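Local coordinates for DUF3845 domain-containing protein (PDB 3GF6), which is of unknown function but is a bacterial lipoprotein built as an all-beta fold from two antiparallel sheets, at residues Gly11-Glu16 against Phe154-Gly159; Ala32-Glu37 against Ala73-Val78; Leu122-Asp127 against Arg201-Arg206. All coordinates share one frame; numbering follows the deposited sequence. Where two conformers were deposited one is given.

Contact 1 (Gly11-Glu16 against Phe154-Gly159)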
loop_
_atom_site.group_PDB
_atom_site.type_symbol
_atom_site.label_atom_id
_atom_site.label_comp_id
_atom_site.label_asym_id
_atom_site.label_seq_id
_atom_site.Cartn_x
_atom_site.Cartn_y
_atom_site.Cartn_z
ATOM N N GLY A 11 -10.662 5.824 7.711
ATOM C CA GLY A 11 -11.633 4.831 8.096
ATOM C C GLY A 11 -12.179 4.016 6.931
ATOM O O GLY A 11 -11.430 3.522 6.085
ATOM N N ASP A 12 -13.514 3.897 6.882
ATOM C CA ASP A 12 -14.169 3.103 5.837
ATOM C C ASP A 12 -14.310 3.932 4.568
ATOM O O ASP A 12 -15.370 4.449 4.239
ATOM C CB ASP A 12 -15.501 2.552 6.329
ATOM C CG ASP A 12 -15.362 1.737 7.621
ATOM O OD1 ASP A 12 -14.345 0.997 7.793
ATOM O OD2 ASP A 12 -16.286 1.840 8.465
ATOM N N VAL A 13 -13.195 4.086 3.870
ATOM C CA VAL A 13 -13.116 4.973 2.743
ATOM C C VAL A 13 -12.938 4.130 1.483
ATOM O O VAL A 13 -12.206 3.144 1.480
ATOM C CB VAL A 13 -11.954 5.961 2.881
ATOM C CG1 VAL A 13 -11.702 6.668 1.577
ATOM C CG2 VAL A 13 -12.244 6.938 3.976
ATOM N N ASP A 14 -13.625 4.527 0.428
ATOM C CA ASP A 14 -13.500 3.877 -0.868
ATOM C C ASP A 14 -13.486 4.938 -1.973
ATOM O O ASP A 14 -14.558 5.399 -2.432
ATOM C CB ASP A 14 -14.661 2.910 -1.079
ATOM C CG ASP A 14 -14.463 2.023 -2.268
ATOM O OD1 ASP A 14 -13.542 2.269 -3.073
ATOM O OD2 ASP A 14 -15.252 1.063 -2.411
ATOM N N ILE A 15 -12.276 5.328 -2.356
ATOM C CA ILE A 15 -11.999 6.305 -3.412
ATOM C C ILE A 15 -11.396 5.598 -4.621
ATOM O O ILE A 15 -10.387 4.871 -4.478
ATOM C CB ILE A 15 -10.949 7.350 -2.911
ATOM C CG1 ILE A 15 -11.555 8.243 -1.822
ATOM C CG2 ILE A 15 -10.398 8.212 -4.052
ATOM C CD1 ILE A 15 -10.519 8.820 -0.865
ATOM N N GLU A 16 -11.978 5.798 -5.798
ATOM C CA GLU A 16 -11.379 5.307 -7.050
ATOM C C GLU A 16 -11.498 6.383 -8.100
ATOM O O GLU A 16 -12.605 6.850 -8.358
ATOM C CB GLU A 16 -12.083 4.043 -7.556
ATOM C CG GLU A 16 -11.572 2.749 -6.982
ATOM C CD GLU A 16 -12.126 1.512 -7.700
ATOM O OE1 GLU A 16 -12.079 1.441 -8.964
ATOM O OE2 GLU A 16 -12.628 0.624 -6.982
ATOM N N PHE A 154 -5.381 8.013 -6.443
ATOM C CA PHE A 154 -6.035 7.243 -7.520
ATOM C C PHE A 154 -6.940 6.137 -6.946
ATOM O O PHE A 154 -8.009 5.848 -7.481
ATOM C CB PHE A 154 -4.989 6.638 -8.478
ATOM C CG PHE A 154 -4.075 7.663 -9.132
ATOM C CD1 PHE A 154 -4.536 8.922 -9.491
ATOM C CD2 PHE A 154 -2.714 7.374 -9.316
ATOM C CE1 PHE A 154 -3.675 9.861 -10.071
ATOM C CE2 PHE A 154 -1.860 8.308 -9.881
ATOM C CZ PHE A 154 -2.339 9.545 -10.256
HETATM N N MSE A 155 -6.481 5.516 -5.852
HETATM C CA MSE A 155 -7.212 4.450 -5.187
HETATM C C MSE A 155 -6.933 4.570 -3.710
HETATM O O MSE A 155 -5.777 4.691 -3.269
HETATM C CB MSE A 155 -6.801 3.045 -5.663
HETATM C CG MSE A 155 -7.728 1.916 -5.192
HETATM SE SE MSE A 155 -6.817 0.210 -5.005
HETATM C CE MSE A 155 -5.724 0.573 -3.406
ATOM N N CYS A 156 -7.997 4.541 -2.930
ATOM C CA CYS A 156 -7.862 4.547 -1.477
ATOM C C CYS A 156 -8.962 3.662 -0.911
ATOM O O CYS A 156 -10.141 3.963 -1.068
ATOM C CB CYS A 156 -7.972 5.978 -0.907
ATOM S SG CYS A 156 -7.682 6.051 0.874
ATOM N N LYS A 157 -8.567 2.574 -0.271
ATOM C CA LYS A 157 -9.490 1.614 0.321
ATOM C C LYS A 157 -9.082 1.334 1.756
ATOM O O LYS A 157 -8.028 0.722 2.036
ATOM C CB LYS A 157 -9.605 0.317 -0.494
ATOM C CG LYS A 157 -10.333 0.511 -1.840
ATOM C CD LYS A 157 -10.218 -0.678 -2.743
ATOM C CE LYS A 157 -10.730 -0.327 -4.172
ATOM N NZ LYS A 157 -12.167 0.121 -4.306
ATOM N N GLY A 158 -9.915 1.812 2.669
ATOM C CA GLY A 158 -9.692 1.641 4.099
ATOM C C GLY A 158 -10.753 0.907 4.879
ATOM O O GLY A 158 -11.929 0.798 4.487
ATOM N N GLY A 159 -10.342 0.386 6.013
ATOM C CA GLY A 159 -11.297 -0.183 6.974
ATOM C C GLY A 159 -12.092 -1.301 6.322
ATOM O O GLY A 159 -11.522 -2.141 5.604
#
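D14, I15 and E16 run antiparallel to K157, C156 and M155, with the axes of strands 14-16 and 154-158 approaching to 4.6 Å at 168°. Residues 14-16 thus form a short edge strand of an antiparallel beta sheet. I15 and C156 are the hydrogen-bonded pair: I15 N gives to C156 O at 2.8 Å, and C156 N gives to I15 O at 2.9 Å. Further along, the amide of G158 binds V13 O. The two pairs flanking I15-C156, D14-K157 and E16-M155, are non-hydrogen-bonded, and CA-H groups meet carbonyl oxygens there, as K157 CA does V13 O. On its other side strand 153-158 pairs with strand 129-139, where F154 and M155 both face L138 in a classic beta bulge.

D14, E16 and K157 share one face of the sheet and form a salt-bridge network. K157 lies beside D14, pointing the same way, and the bend at its last torsion (chi4 -60°) sets NZ 2.8 Å from D14 OD1. That oxygen is met on its syn side, with NZ 31° out of the carboxylate plane. E16, two residues along on the same face, offers OE2 to the same NZ at 2.8 Å, on the anti side. Two carboxylates around one ammonium would be expected to stabilise its positive charge. E16 OE1 has a weak, long ion pair with R180.

On the opposite face C156 SG lies against V13 CG1 at 4.1 Å. Before the strand, D12 centres an inverse gamma turn whose G11 O lies close to G158, where a CB would collide with it. D12 OD1 accepts a hydrogen bond from M160 N and sits 3.4 Å from G159 CA.

Contact 2 (Ala32-Glu37 against Ala73-Val78); sequences ARSFNE and ADFNGV
The F75 ring receives A32 CB over one face, as a CH-pi contact with the methyl carbon 3.6 Å from the ring centroid and only 4° off the normal. At the edge, in the ring plane, lie R33 O and S34 N, with R33 O 3.5 Å from F75 CE1. S34 CB comes in obliquely, 3.7 Å from F75 CZ. Three consecutive residues of strand 29-35 therefore grip one ring, A32 by its methyl, R33 by its backbone alone, S34 by both CB and N. F75 reaches them with CG between its backbone N and carbonyl carbon (chi1 69°). The ring also touches F215 of strand 203-219 and I102.

R33 and F35 point away from the loop, on the other side of the strand. There the two meet: F35 CD1 lies above the centre of the R33 guanidinium, which also has a salt bridge from NH1 to D69.

The loop holds its own shape through a type I beta turn from F75 to V78, closed by V78 N giving to F75 O at 3.2 Å. Within that turn a side chain on G77 would strike F75 CE2. S34 OG has its main partner in N65 ND2 and bonds G77 O weakly (3.5 Å).

The loop leads from strand 67-68 of one sheet to strand 82-85 of the other, and its phenylalanine lies against strand 29-35, consistent with a connection between sheets in a beta sandwich of the C1q/TNF type.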
loop_
_atom_site.group_PDB
_atom_site.type_symbol
_atom_site.label_atom_id
_atom_site.label_comp_id
_atom_site.label_asym_id
_atom_site.label_seq_id
_atom_site.Cartn_x
_atom_site.Cartn_y
_atom_site.Cartn_z
ATOM N N ALA A 32 5.574 -2.054 -16.556
ATOM C CA ALA A 32 5.918 -2.745 -15.305
ATOM C C ALA A 32 4.827 -3.790 -15.006
ATOM O O ALA A 32 3.611 -3.579 -15.269
ATOM C CB ALA A 32 6.103 -1.763 -14.113
ATOM N N ARG A 33 5.292 -4.917 -14.502
ATOM C CA ARG A 33 4.437 -6.015 -14.065
ATOM C C ARG A 33 5.177 -6.852 -13.050
ATOM O O ARG A 33 6.335 -7.271 -13.272
ATOM C CB ARG A 33 3.997 -6.884 -15.251
ATOM C CG ARG A 33 3.327 -8.228 -14.850
ATOM C CD ARG A 33 2.659 -8.917 -16.039
ATOM N NE ARG A 33 2.080 -10.176 -15.588
ATOM C CZ ARG A 33 2.569 -11.387 -15.827
ATOM N NH1 ARG A 33 3.658 -11.559 -16.567
ATOM N NH2 ARG A 33 1.945 -12.443 -15.324
ATOM N N SER A 34 4.505 -7.059 -11.918
ATOM C CA SER A 34 4.944 -7.992 -10.889
ATOM C C SER A 34 3.785 -8.909 -10.506
ATOM O O SER A 34 2.616 -8.519 -10.569
ATOM C CB SER A 34 5.483 -7.258 -9.652
ATOM O OG SER A 34 4.470 -6.508 -8.994
ATOM N N PHE A 35 4.122 -10.120 -10.078
ATOM C CA PHE A 35 3.144 -11.118 -9.708
ATOM C C PHE A 35 3.787 -12.157 -8.791
ATOM O O PHE A 35 4.938 -12.000 -8.349
ATOM C CB PHE A 35 2.512 -11.750 -10.958
ATOM C CG PHE A 35 3.484 -12.442 -11.853
ATOM C CD1 PHE A 35 4.202 -11.714 -12.795
ATOM C CD2 PHE A 35 3.664 -13.819 -11.778
ATOM C CE1 PHE A 35 5.129 -12.373 -13.650
ATOM C CE2 PHE A 35 4.565 -14.472 -12.633
ATOM C CZ PHE A 35 5.289 -13.741 -13.568
ATOM N N ASN A 36 3.039 -13.212 -8.501
ATOM C CA ASN A 36 3.495 -14.210 -7.534
ATOM C C ASN A 36 3.122 -15.612 -7.992
ATOM O O ASN A 36 2.117 -15.801 -8.681
ATOM C CB ASN A 36 2.846 -13.967 -6.178
ATOM C CG ASN A 36 3.241 -12.634 -5.533
ATOM O OD1 ASN A 36 4.313 -12.496 -4.896
ATOM N ND2 ASN A 36 2.349 -11.680 -5.634
ATOM N N GLU A 37 3.927 -16.587 -7.569
ATOM C CA GLU A 37 3.672 -18.004 -7.818
ATOM C C GLU A 37 3.236 -18.732 -6.566
ATOM O O GLU A 37 2.746 -19.848 -6.634
ATOM C CB GLU A 37 4.913 -18.681 -8.401
ATOM C CG GLU A 37 5.303 -18.143 -9.796
ATOM C CD GLU A 37 6.585 -18.770 -10.330
ATOM O OE1 GLU A 37 6.979 -19.827 -9.819
ATOM O OE2 GLU A 37 7.198 -18.196 -11.233
ATOM N N ALA A 73 11.577 -3.522 -17.369
ATOM C CA ALA A 73 12.673 -3.061 -16.524
ATOM C C ALA A 73 12.431 -3.420 -15.057
ATOM O O ALA A 73 11.295 -3.449 -14.610
ATOM C CB ALA A 73 12.816 -1.532 -16.629
ATOM N N ASP A 74 13.507 -3.637 -14.310
ATOM C CA ASP A 74 13.402 -3.728 -12.860
ATOM C C ASP A 74 12.683 -2.528 -12.286
ATOM O O ASP A 74 12.864 -1.409 -12.756
ATOM C CB ASP A 74 14.778 -3.778 -12.217
ATOM C CG ASP A 74 15.511 -5.083 -12.474
ATOM O OD1 ASP A 74 14.935 -6.039 -13.060
ATOM O OD2 ASP A 74 16.685 -5.132 -12.040
ATOM N N PHE A 75 11.870 -2.763 -11.262
ATOM C CA PHE A 75 11.188 -1.662 -10.567
ATOM C C PHE A 75 11.010 -2.019 -9.117
ATOM O O PHE A 75 11.103 -3.194 -8.744
ATOM C CB PHE A 75 9.875 -1.241 -11.260
ATOM C CG PHE A 75 8.728 -2.256 -11.191
ATOM C CD1 PHE A 75 8.767 -3.447 -11.909
ATOM C CD2 PHE A 75 7.578 -1.982 -10.443
ATOM C CE1 PHE A 75 7.682 -4.340 -11.872
ATOM C CE2 PHE A 75 6.509 -2.881 -10.373
ATOM C CZ PHE A 75 6.570 -4.066 -11.083
ATOM N N ASN A 76 10.694 -1.020 -8.295
ATOM C CA ASN A 76 10.627 -1.220 -6.845
ATOM C C ASN A 76 9.491 -2.067 -6.365
ATOM O O ASN A 76 9.489 -2.464 -5.224
ATOM C CB ASN A 76 10.559 0.115 -6.109
ATOM C CG ASN A 76 11.793 0.984 -6.341
ATOM O OD1 ASN A 76 12.898 0.486 -6.629
ATOM N ND2 ASN A 76 11.616 2.301 -6.188
ATOM N N GLY A 77 8.517 -2.365 -7.215
ATOM C CA GLY A 77 7.443 -3.241 -6.852
ATOM C C GLY A 77 7.768 -4.719 -6.904
ATOM O O GLY A 77 6.888 -5.538 -6.695
ATOM N N VAL A 78 9.022 -5.051 -7.218
ATOM C CA VAL A 78 9.487 -6.439 -7.243
ATOM C C VAL A 78 10.258 -6.753 -5.984
ATOM O O VAL A 78 11.237 -6.080 -5.652
ATOM C CB VAL A 78 10.375 -6.710 -8.473
ATOM C CG1 VAL A 78 10.897 -8.196 -8.472
ATOM C CG2 VAL A 78 9.620 -6.359 -9.749
#

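Contact 3 (Leu122-Asp127 against Arg201-Arg206)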
loop_
_atom_site.group_PDB
_atom_site.type_symbol
_atom_site.label_atom_id
_atom_site.label_comp_id
_atom_site.label_asym_id
_atom_site.label_seq_id
_atom_site.Cartn_x
_atom_site.Cartn_y
_atom_site.Cartn_z
ATOM N N LEU A 122 -3.582 -8.968 7.071
ATOM C CA LEU A 122 -2.815 -8.355 8.146
ATOM C C LEU A 122 -3.232 -9.010 9.458
ATOM O O LEU A 122 -4.415 -9.121 9.746
ATOM C CB LEU A 122 -3.095 -6.850 8.216
ATOM C CG LEU A 122 -2.407 -6.043 9.323
ATOM C CD1 LEU A 122 -0.883 -6.002 9.192
ATOM C CD2 LEU A 122 -2.997 -4.625 9.336
ATOM N N LEU A 123 -2.236 -9.461 10.219
ATOM C CA LEU A 123 -2.447 -10.012 11.566
ATOM C C LEU A 123 -1.501 -9.420 12.598
ATOM O O LEU A 123 -0.268 -9.579 12.470
ATOM C CB LEU A 123 -2.219 -11.544 11.595
ATOM C CG LEU A 123 -2.934 -12.390 10.554
ATOM C CD1 LEU A 123 -2.081 -12.455 9.271
ATOM C CD2 LEU A 123 -3.269 -13.840 11.111
ATOM N N VAL A 124 -2.068 -8.828 13.666
ATOM C CA VAL A 124 -1.301 -8.589 14.903
ATOM C C VAL A 124 -1.143 -9.869 15.689
ATOM O O VAL A 124 -1.949 -10.803 15.534
ATOM C CB VAL A 124 -1.954 -7.542 15.864
ATOM C CG1 VAL A 124 -2.480 -6.400 15.099
ATOM C CG2 VAL A 124 -3.063 -8.177 16.704
ATOM N N SER A 125 -0.109 -9.937 16.530
ATOM C CA SER A 125 0.142 -11.155 17.300
ATOM C C SER A 125 -0.464 -10.996 18.667
ATOM O O SER A 125 -0.432 -9.900 19.236
ATOM C CB SER A 125 1.643 -11.472 17.418
ATOM O OG SER A 125 2.170 -11.753 16.126
ATOM N N GLY A 126 -1.008 -12.095 19.193
ATOM C CA GLY A 126 -1.517 -12.106 20.567
ATOM C C GLY A 126 -2.774 -11.251 20.714
ATOM O O GLY A 126 -3.461 -10.974 19.717
ATOM N N ASP A 127 -3.060 -10.829 21.947
ATOM C CA ASP A 127 -4.350 -10.176 22.287
ATOM C C ASP A 127 -4.257 -8.806 22.963
ATOM O O ASP A 127 -5.243 -8.311 23.484
ATOM C CB ASP A 127 -5.171 -11.101 23.176
ATOM C CG ASP A 127 -4.436 -11.494 24.416
ATOM O OD1 ASP A 127 -3.665 -10.654 24.937
ATOM O OD2 ASP A 127 -4.619 -12.643 24.868
ATOM N N ARG A 201 4.633 -2.260 24.122
ATOM C CA ARG A 201 5.591 -1.407 23.434
ATOM C C ARG A 201 5.881 -1.925 22.035
ATOM O O ARG A 201 6.256 -1.159 21.168
ATOM C CB ARG A 201 6.897 -1.416 24.250
ATOM C CG ARG A 201 7.955 -0.413 23.906
ATOM C CD ARG A 201 8.949 -1.004 22.922
ATOM N NE ARG A 201 9.877 -0.032 22.373
ATOM C CZ ARG A 201 11.147 0.043 22.718
ATOM N NH1 ARG A 201 11.634 -0.774 23.645
ATOM N NH2 ARG A 201 11.939 0.935 22.150
ATOM N N GLU A 202 5.755 -3.233 21.819
ATOM C CA GLU A 202 6.061 -3.807 20.499
ATOM C C GLU A 202 5.013 -4.822 20.099
ATOM O O GLU A 202 4.248 -5.283 20.939
ATOM C CB GLU A 202 7.439 -4.479 20.520
ATOM C CG GLU A 202 7.554 -5.704 21.430
ATOM C CD GLU A 202 7.775 -5.362 22.901
ATOM O OE1 GLU A 202 8.799 -4.725 23.223
ATOM O OE2 GLU A 202 6.928 -5.733 23.733
ATOM N N ASN A 203 5.009 -5.184 18.818
ATOM C CA ASN A 203 4.195 -6.304 18.380
ATOM C C ASN A 203 4.806 -7.008 17.193
ATOM O O ASN A 203 5.384 -6.378 16.313
ATOM C CB ASN A 203 2.785 -5.893 17.998
ATOM C CG ASN A 203 1.862 -7.112 17.861
ATOM O OD1 ASN A 203 1.282 -7.335 16.782
ATOM N ND2 ASN A 203 1.796 -7.953 18.937
ATOM N N ARG A 204 4.612 -8.318 17.147
ATOM C CA ARG A 204 5.047 -9.085 16.007
ATOM C C ARG A 204 3.959 -8.979 14.970
ATOM O O ARG A 204 2.885 -9.536 15.146
ATOM C CB ARG A 204 5.236 -10.526 16.421
ATOM C CG ARG A 204 5.685 -11.429 15.303
ATOM C CD ARG A 204 5.400 -12.841 15.621
ATOM N NE ARG A 204 5.780 -13.718 14.523
ATOM C CZ ARG A 204 5.669 -15.041 14.587
ATOM N NH1 ARG A 204 5.237 -15.642 15.701
ATOM N NH2 ARG A 204 6.011 -15.774 13.550
ATOM N N VAL A 205 4.228 -8.275 13.877
ATOM C CA VAL A 205 3.223 -8.031 12.852
ATOM C C VAL A 205 3.437 -8.970 11.651
ATOM O O VAL A 205 4.579 -9.119 11.134
ATOM C CB VAL A 205 3.274 -6.562 12.345
ATOM C CG1 VAL A 205 2.262 -6.320 11.217
ATOM C CG2 VAL A 205 3.016 -5.575 13.527
ATOM N N ARG A 206 2.363 -9.596 11.194
ATOM C CA ARG A 206 2.438 -10.456 10.009
ATOM C C ARG A 206 1.549 -9.929 8.911
ATOM O O ARG A 206 0.453 -9.434 9.181
ATOM C CB ARG A 206 2.083 -11.901 10.378
ATOM C CG ARG A 206 3.253 -12.622 11.029
ATOM C CD ARG A 206 2.998 -14.050 11.303
ATOM N NE ARG A 206 1.879 -14.216 12.197
ATOM C CZ ARG A 206 1.226 -15.358 12.392
ATOM N NH1 ARG A 206 1.571 -16.479 11.756
ATOM N NH2 ARG A 206 0.197 -15.368 13.230
HETATM O O HOH W 1 0.932 -11.790 13.875
HETATM O O HOH W 2 -1.233 -13.652 14.881
#
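L123 and R206 form a hydrogen-bonded pair of the antiparallel sheet joining strand 112-123 to strand 203-219: L123 N gives to R206 O at 2.9 Å (177° at the hydrogen), and R206 N gives to L123 O. Beyond it the chains stay close (V124 CA to V205 CA, 5.0 Å), but side chains take over the bonding, N203 foremost.

From CB of N203, CG leaves anti to the backbone N (chi1 -167°) and comes to 3.7 Å from S125 N. The amide oxygen OD1 accepts from S125 N at 3.0 Å, in the carbonyl plane on a lone pair, and lies against V124 CB. The other branch, ND2, gives to S125 O at 3.0 Å. One carboxamide serves both backbone polar atoms of S125, as a neighbouring strand would. An alanine here would probably leave S125 N and S125 O without these mates and let the segment after V124 shift.

On the buried side, L122 CD1 meets V205 CG1 at 3.8 Å. On the other side R206 binds two waters in the plane of its guanidinium: NE gives to one that donates to L123 O, while NH2 gives at 2.8 Å to a second, which donates to V124 O.

From the N terminus, segment 11-16 opens contact 1 and strand 29-35 then opens contact 2, which closes at 73-78, within the long loop of contact 1. Segment 122-127 next opens contact 3; 154-159 closes contact 1 before 201-206 closes contact 3, so contacts 1 and 3 cross along the chain, while contacts 2 and 3 follow in series. Contact 1 belongs to one antiparallel sheet. Contacts 2 and 3 both reach the other, where strands 29-35 and 203-219 are neighbours, though their centres are 28 Å apart. Contacts 1 and 2 lie on opposite sides of the chain's centre, with nearest atoms about 14 Å apart, and none of the three touches another.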